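Long-range contacts in 5' nucleotidase family protein (Staphylococcus aureus subsp. aureus, PDB 4Q7F), which belongs to the 5' nucleotidase family, pairing a calcineurin-like phosphoesterase domain that holds two metal ions with a C-terminal 5'-nucleotidase domain: residues V203-G208 and I242-H247; G246-Q251 and V261-T266. All blocks are in the same frame, centred on the assembly; numbering follows the deposited sequence.

Contact 1: residues V203-G208 and I242-H247; sequences VVCYHG and IFITGH. With MG (magnesium ion), chain B.
H207 and H247 meet across the ends of two parallel strands, their side chains crossing at about a right angle, and share one magnesium ion. H207 gives NE2 at 2.6 Å and H247 gives ND1 at 2.5 Å from the metal, which lies in the plane of each ring, at its edge. The ring planes stand 66° apart, and H207 NE2 comes 3.6 Å from H247 CB. In H207, CG is anti to the backbone N (chi1 -174°), and NE2 points its in-plane edge at the metal. D72 and N109 complete the protein ligands, while N70 O and E226 hold the second nitrogens of H207 and H247.

Behind the metal the strands run 13° from parallel. V204 N donates a hydrogen bond to I242 O, I244 N to V204 O at 2.7 Å, and Y206 N to I244 O; beyond them G246 N donates a further hydrogen bond to G208 O. V204 and F243 lie side by side, pointing the same way, with V204 CG1 3.7 Å from F243 CE1. On the other face C205 SG packs 3.9 Å from I244 CD1.

The pair belongs to a beta-alpha-beta unit whose helix 229-236 packs on Y206 and F243; helix 184-198 touches V204 and Y206, and strand 155-163 flanks strand 201-207.

Contact 2: residues G246-Q251 and V261-T266; sequences GHQHRQ and VIQPGT. With MG (magnesium ion), chain B; MN (manganese (II) ion), chain C.
Between R250 and G265 the backbones join through a hydrogen bond from G265 N to R250 O (2.9 Å), and Q251 and P264 next to them form an antiparallel non-hydrogen-bonded pair. Q263 reaches from its strand into the loop 246-251: CG is anti to the backbone N (chi1 -164°) and the chain is extended beyond it. Its OE1 accepts R250 N at 3.0 Å, with an N-H...O angle of 157°, and also touches Q248 CB and R250 CB. Q263 NE2 is hydrogen-bonded to T245 OG1, so both ends of the amide are engaged. The Q248 side chain crosses that of Q263 at about a right angle, and Q248 OE1 accepts R250 NH1 at 3.1 Å, near the guanidinium plane, as well as F210 N.

H249 binds manganese through NE2 at 2.4 Å. T266 lies over one face of its imidazole in a CH-pi contact, CB 3.9 Å from the ring centroid and 16° off the normal. T266 OG1 is hydrogen-bonded to D27 O. T266 thus packs on one manganese ligand, H249, and bonds to the backbone of another, D27, which is consistent with a second-shell part in positioning them; H29 and D72 are the other protein ligands. Two waters bridge the segments: one joins G265 O, at 2.7 Å, weakly to H249 N; the other links the Q251 side chain, through NE2, to T266 N.

The loop leads from strand 242-244 to strand 251-256, which pairs with strand 259-264 at the sheet edge; strands 270-278 and 284-293 of a second sheet pack on Q251 and I262.

In the fold
The two contacts lie with centres about 9 Å apart and follow one another along the chain, sharing G246 and H247. Contact 1 pairs strands 201-207 and 242-244; contact 2 takes up the loop that leaves the second of these and sets it against the end of strand 259-264. Strands 242-244 and 259-264 are neighbours in the same mixed sheet, joined by a probable hydrogen bond between I262 N and F243 O (3.0 Å). The end of strand 201-207 supplies H207, and the loop after strand 242-244 supplies both H247 and H249, to one metal centre, where a shared water touches both magnesium and manganese, the two-metal layout of calcineurin-like phosphoesterases. The bound 3D1 touches H247.

Contact 1: residues V203-G208 and I242-H247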
loop_
_atom_site.group_PDB
_atom_site.type_symbol
_atom_site.label_atom_id
_atom_site.label_comp_id
_atom_site.label_asym_id
_atom_site.label_seq_id
_atom_site.Cartn_x
_atom_site.Cartn_y
_atom_site.Cartn_z
ATOM N N VAL A 203 -8.032 -7.339 -22.257
ATOM C CA VAL A 203 -7.666 -7.554 -20.878
ATOM C C VAL A 203 -7.106 -6.259 -20.334
ATOM O O VAL A 203 -6.143 -5.716 -20.871
ATOM C CB VAL A 203 -6.564 -8.635 -20.757
ATOM C CG1 VAL A 203 -6.138 -8.845 -19.304
ATOM C CG2 VAL A 203 -7.025 -9.944 -21.372
ATOM N N VAL A 204 -7.744 -5.745 -19.290
ATOM C CA VAL A 204 -7.289 -4.554 -18.625
ATOM C C VAL A 204 -6.610 -4.947 -17.316
ATOM O O VAL A 204 -7.225 -5.639 -16.483
ATOM C CB VAL A 204 -8.462 -3.613 -18.275
ATOM C CG1 VAL A 204 -7.942 -2.430 -17.480
ATOM C CG2 VAL A 204 -9.177 -3.144 -19.534
ATOM N N CYS A 205 -5.355 -4.543 -17.137
ATOM C CA CYS A 205 -4.642 -4.788 -15.876
ATOM C C CYS A 205 -4.436 -3.435 -15.231
ATOM O O CYS A 205 -3.546 -2.670 -15.603
ATOM C CB CYS A 205 -3.309 -5.493 -16.050
ATOM S SG CYS A 205 -3.433 -7.155 -16.722
ATOM N N TYR A 206 -5.281 -3.155 -14.250
ATOM C CA TYR A 206 -5.300 -1.885 -13.564
ATOM C C TYR A 206 -4.835 -2.003 -12.137
ATOM O O TYR A 206 -5.439 -2.724 -11.351
ATOM C CB TYR A 206 -6.744 -1.384 -13.608
ATOM C CG TYR A 206 -7.067 -0.136 -12.814
ATOM C CD1 TYR A 206 -6.273 1.007 -12.891
ATOM C CD2 TYR A 206 -8.238 -0.071 -12.067
ATOM C CE1 TYR A 206 -6.619 2.160 -12.198
ATOM C CE2 TYR A 206 -8.586 1.066 -11.374
ATOM C CZ TYR A 206 -7.779 2.180 -11.442
ATOM O OH TYR A 206 -8.152 3.301 -10.748
ATOM N N HIS A 207 -3.730 -1.341 -11.798
ATOM C CA HIS A 207 -3.318 -1.339 -10.435
ATOM C C HIS A 207 -4.146 -0.251 -9.747
ATOM O O HIS A 207 -3.697 0.861 -9.598
ATOM C CB HIS A 207 -1.859 -1.048 -10.222
ATOM C CG HIS A 207 -1.478 -1.207 -8.793
ATOM N ND1 HIS A 207 -1.112 -2.418 -8.267
ATOM C CD2 HIS A 207 -1.542 -0.348 -7.751
ATOM C CE1 HIS A 207 -0.889 -2.288 -6.975
ATOM N NE2 HIS A 207 -1.148 -1.045 -6.637
ATOM N N GLY A 208 -5.374 -0.609 -9.403
ATOM C CA GLY A 208 -6.322 0.272 -8.759
ATOM C C GLY A 208 -7.525 -0.612 -8.486
ATOM O O GLY A 208 -7.554 -1.784 -8.934
ATOM N N ILE A 242 -11.615 -9.330 -19.583
ATOM C CA ILE A 242 -10.986 -9.576 -18.292
ATOM C C ILE A 242 -10.541 -8.244 -17.695
ATOM O O ILE A 242 -9.865 -7.439 -18.362
ATOM C CB ILE A 242 -9.780 -10.532 -18.407
ATOM C CG1 ILE A 242 -10.179 -11.835 -19.123
ATOM C CG2 ILE A 242 -9.220 -10.855 -17.036
ATOM C CD1 ILE A 242 -9.042 -12.832 -19.261
ATOM N N PHE A 243 -10.922 -8.017 -16.444
ATOM C CA PHE A 243 -10.612 -6.765 -15.744
ATOM C C PHE A 243 -9.856 -7.139 -14.474
ATOM O O PHE A 243 -10.454 -7.577 -13.471
ATOM C CB PHE A 243 -11.899 -5.995 -15.441
ATOM C CG PHE A 243 -11.683 -4.538 -15.102
ATOM C CD1 PHE A 243 -11.443 -3.608 -16.107
ATOM C CD2 PHE A 243 -11.758 -4.089 -13.798
ATOM C CE1 PHE A 243 -11.253 -2.265 -15.807
ATOM C CE2 PHE A 243 -11.562 -2.750 -13.493
ATOM C CZ PHE A 243 -11.309 -1.835 -14.498
ATOM N N ILE A 244 -8.531 -7.014 -14.555
ATOM C CA ILE A 244 -7.622 -7.336 -13.466
ATOM C C ILE A 244 -7.369 -6.079 -12.665
ATOM O O ILE A 244 -7.068 -5.025 -13.233
ATOM C CB ILE A 244 -6.320 -7.977 -14.028
ATOM C CG1 ILE A 244 -6.647 -9.398 -14.479
ATOM C CG2 ILE A 244 -5.183 -8.003 -13.005
ATOM C CD1 ILE A 244 -5.506 -10.136 -15.189
ATOM N N THR A 245 -7.538 -6.192 -11.347
ATOM C CA THR A 245 -7.373 -5.074 -10.434
ATOM C C THR A 245 -6.474 -5.412 -9.240
ATOM O O THR A 245 -6.070 -6.549 -9.051
ATOM C CB THR A 245 -8.741 -4.579 -9.922
ATOM O OG1 THR A 245 -9.389 -5.600 -9.161
ATOM C CG2 THR A 245 -9.609 -4.161 -11.067
ATOM N N GLY A 246 -6.168 -4.406 -8.428
ATOM C CA GLY A 246 -5.303 -4.590 -7.258
ATOM C C GLY A 246 -5.441 -3.375 -6.368
ATOM O O GLY A 246 -6.529 -2.791 -6.285
ATOM N N HIS A 247 -4.344 -3.014 -5.692
ATOM C CA HIS A 247 -4.239 -1.799 -4.877
ATOM C C HIS A 247 -4.994 -1.762 -3.572
ATOM O O HIS A 247 -4.461 -1.276 -2.571
ATOM C CB HIS A 247 -4.642 -0.571 -5.720
ATOM C CG HIS A 247 -4.526 0.733 -5.002
ATOM N ND1 HIS A 247 -3.321 1.226 -4.555
ATOM C CD2 HIS A 247 -5.454 1.670 -4.687
ATOM C CE1 HIS A 247 -3.508 2.398 -3.989
ATOM N NE2 HIS A 247 -4.794 2.692 -4.053
HETATM MG MG MG B . -1.091 0.096 -4.343
HETATM O O HOH W 1 -1.805 -0.656 -2.270
#

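Contact 2: residues G246-Q251 and V261-T266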
loop_
_atom_site.group_PDB
_atom_site.type_symbol
_atom_site.label_atom_id
_atom_site.label_comp_id
_atom_site.label_asym_id
_atom_site.label_seq_id
_atom_site.Cartn_x
_atom_site.Cartn_y
_atom_site.Cartn_z
ATOM N N GLY A 246 -6.168 -4.406 -8.428
ATOM C CA GLY A 246 -5.303 -4.590 -7.258
ATOM C C GLY A 246 -5.441 -3.375 -6.368
ATOM O O GLY A 246 -6.529 -2.791 -6.285
ATOM N N HIS A 247 -4.344 -3.014 -5.692
ATOM C CA HIS A 247 -4.239 -1.799 -4.877
ATOM C C HIS A 247 -4.994 -1.762 -3.572
ATOM O O HIS A 247 -4.461 -1.276 -2.571
ATOM C CB HIS A 247 -4.642 -0.571 -5.720
ATOM C CG HIS A 247 -4.526 0.733 -5.002
ATOM N ND1 HIS A 247 -3.321 1.226 -4.555
ATOM C CD2 HIS A 247 -5.454 1.670 -4.687
ATOM C CE1 HIS A 247 -3.508 2.398 -3.989
ATOM N NE2 HIS A 247 -4.794 2.692 -4.053
ATOM N N GLN A 248 -6.240 -2.232 -3.584
ATOM C CA GLN A 248 -7.050 -2.221 -2.387
ATOM C C GLN A 248 -6.839 -3.464 -1.531
ATOM O O GLN A 248 -7.329 -3.501 -0.409
ATOM C CB GLN A 248 -8.522 -2.065 -2.754
ATOM C CG GLN A 248 -8.884 -0.718 -3.382
ATOM C CD GLN A 248 -10.352 -0.682 -3.812
ATOM O OE1 GLN A 248 -10.848 -1.633 -4.410
ATOM N NE2 GLN A 248 -11.047 0.399 -3.495
ATOM N N HIS A 249 -6.125 -4.482 -2.055
ATOM C CA HIS A 249 -5.848 -5.712 -1.304
ATOM C C HIS A 249 -7.117 -6.514 -0.985
ATOM O O HIS A 249 -7.171 -7.271 -0.007
ATOM C CB HIS A 249 -5.124 -5.392 -0.011
ATOM C CG HIS A 249 -3.827 -4.684 -0.197
ATOM N ND1 HIS A 249 -2.951 -4.469 0.840
ATOM C CD2 HIS A 249 -3.212 -4.226 -1.309
ATOM C CE1 HIS A 249 -1.879 -3.846 0.383
ATOM N NE2 HIS A 249 -1.996 -3.724 -0.922
ATOM N N ARG A 250 -8.143 -6.335 -1.794
ATOM C CA ARG A 250 -9.387 -7.058 -1.619
ATOM C C ARG A 250 -9.346 -8.365 -2.413
ATOM O O ARG A 250 -8.516 -8.516 -3.317
ATOM C CB ARG A 250 -10.525 -6.200 -2.119
ATOM C CG ARG A 250 -10.649 -4.893 -1.359
ATOM C CD ARG A 250 -11.512 -3.913 -2.109
ATOM N NE ARG A 250 -12.903 -4.323 -2.089
ATOM C CZ ARG A 250 -13.891 -3.642 -2.654
ATOM N NH1 ARG A 250 -13.639 -2.533 -3.341
ATOM N NH2 ARG A 250 -15.135 -4.094 -2.566
ATOM N N GLN A 251 -10.240 -9.298 -2.048
ATOM C CA GLN A 251 -10.343 -10.596 -2.705
ATOM C C GLN A 251 -11.650 -10.648 -3.468
ATOM O O GLN A 251 -12.736 -10.779 -2.879
ATOM C CB GLN A 251 -10.184 -11.722 -1.694
ATOM C CG GLN A 251 -8.825 -11.607 -1.016
ATOM C CD GLN A 251 -8.398 -12.844 -0.289
ATOM O OE1 GLN A 251 -9.180 -13.768 -0.097
ATOM N NE2 GLN A 251 -7.131 -12.873 0.120
ATOM N N VAL A 261 -14.017 -10.272 -13.569
ATOM C CA VAL A 261 -13.385 -9.293 -12.670
ATOM C C VAL A 261 -12.599 -9.988 -11.555
ATOM O O VAL A 261 -13.130 -10.860 -10.848
ATOM C CB VAL A 261 -14.433 -8.375 -12.032
ATOM C CG1 VAL A 261 -13.753 -7.289 -11.214
ATOM C CG2 VAL A 261 -15.348 -7.793 -13.104
ATOM N N ILE A 262 -11.340 -9.578 -11.402
ATOM C CA ILE A 262 -10.430 -10.136 -10.423
ATOM C C ILE A 262 -9.655 -9.115 -9.587
ATOM O O ILE A 262 -9.165 -8.085 -10.104
ATOM C CB ILE A 262 -9.323 -10.937 -11.139
ATOM C CG1 ILE A 262 -9.876 -12.215 -11.755
ATOM C CG2 ILE A 262 -8.192 -11.276 -10.170
ATOM C CD1 ILE A 262 -10.133 -13.337 -10.765
ATOM N N GLN A 263 -9.541 -9.415 -8.294
ATOM C CA GLN A 263 -8.671 -8.667 -7.386
ATOM C C GLN A 263 -8.112 -9.783 -6.504
ATOM O O GLN A 263 -8.864 -10.449 -5.769
ATOM C CB GLN A 263 -9.361 -7.548 -6.592
ATOM C CG GLN A 263 -8.282 -6.613 -6.020
ATOM C CD GLN A 263 -8.783 -5.299 -5.472
ATOM O OE1 GLN A 263 -8.420 -4.907 -4.364
ATOM N NE2 GLN A 263 -9.589 -4.594 -6.250
ATOM N N PRO A 264 -6.799 -10.045 -6.619
ATOM C CA PRO A 264 -6.218 -11.161 -5.929
ATOM C C PRO A 264 -5.520 -10.878 -4.606
ATOM O O PRO A 264 -4.420 -11.385 -4.366
ATOM C CB PRO A 264 -5.244 -11.698 -6.969
ATOM C CG PRO A 264 -4.793 -10.494 -7.708
ATOM C CD PRO A 264 -5.829 -9.430 -7.539
ATOM N N GLY A 265 -6.128 -10.068 -3.753
ATOM C CA GLY A 265 -5.568 -9.828 -2.441
ATOM C C GLY A 265 -4.157 -9.238 -2.405
ATOM O O GLY A 265 -3.819 -8.299 -3.155
ATOM N N THR A 266 -3.346 -9.779 -1.512
ATOM C CA THR A 266 -2.016 -9.256 -1.296
ATOM C C THR A 266 -1.137 -10.294 -0.626
ATOM O O THR A 266 -1.624 -11.225 0.017
ATOM C CB THR A 266 -2.092 -7.989 -0.369
ATOM O OG1 THR A 266 -0.789 -7.398 -0.201
ATOM C CG2 THR A 266 -2.671 -8.354 1.006
HETATM MG MG MG B . -1.091 0.096 -4.343
HETATM MN MN MN C . -0.515 -2.515 -2.309
HETATM O O HOH W 1 -1.805 -0.656 -2.270
HETATM O O HOH W 2 -4.893 -6.127 -4.414
HETATM O O HOH W 3 -4.672 -11.171 0.554
HETATM O O HOH W 4 -0.146 -1.063 -0.383
#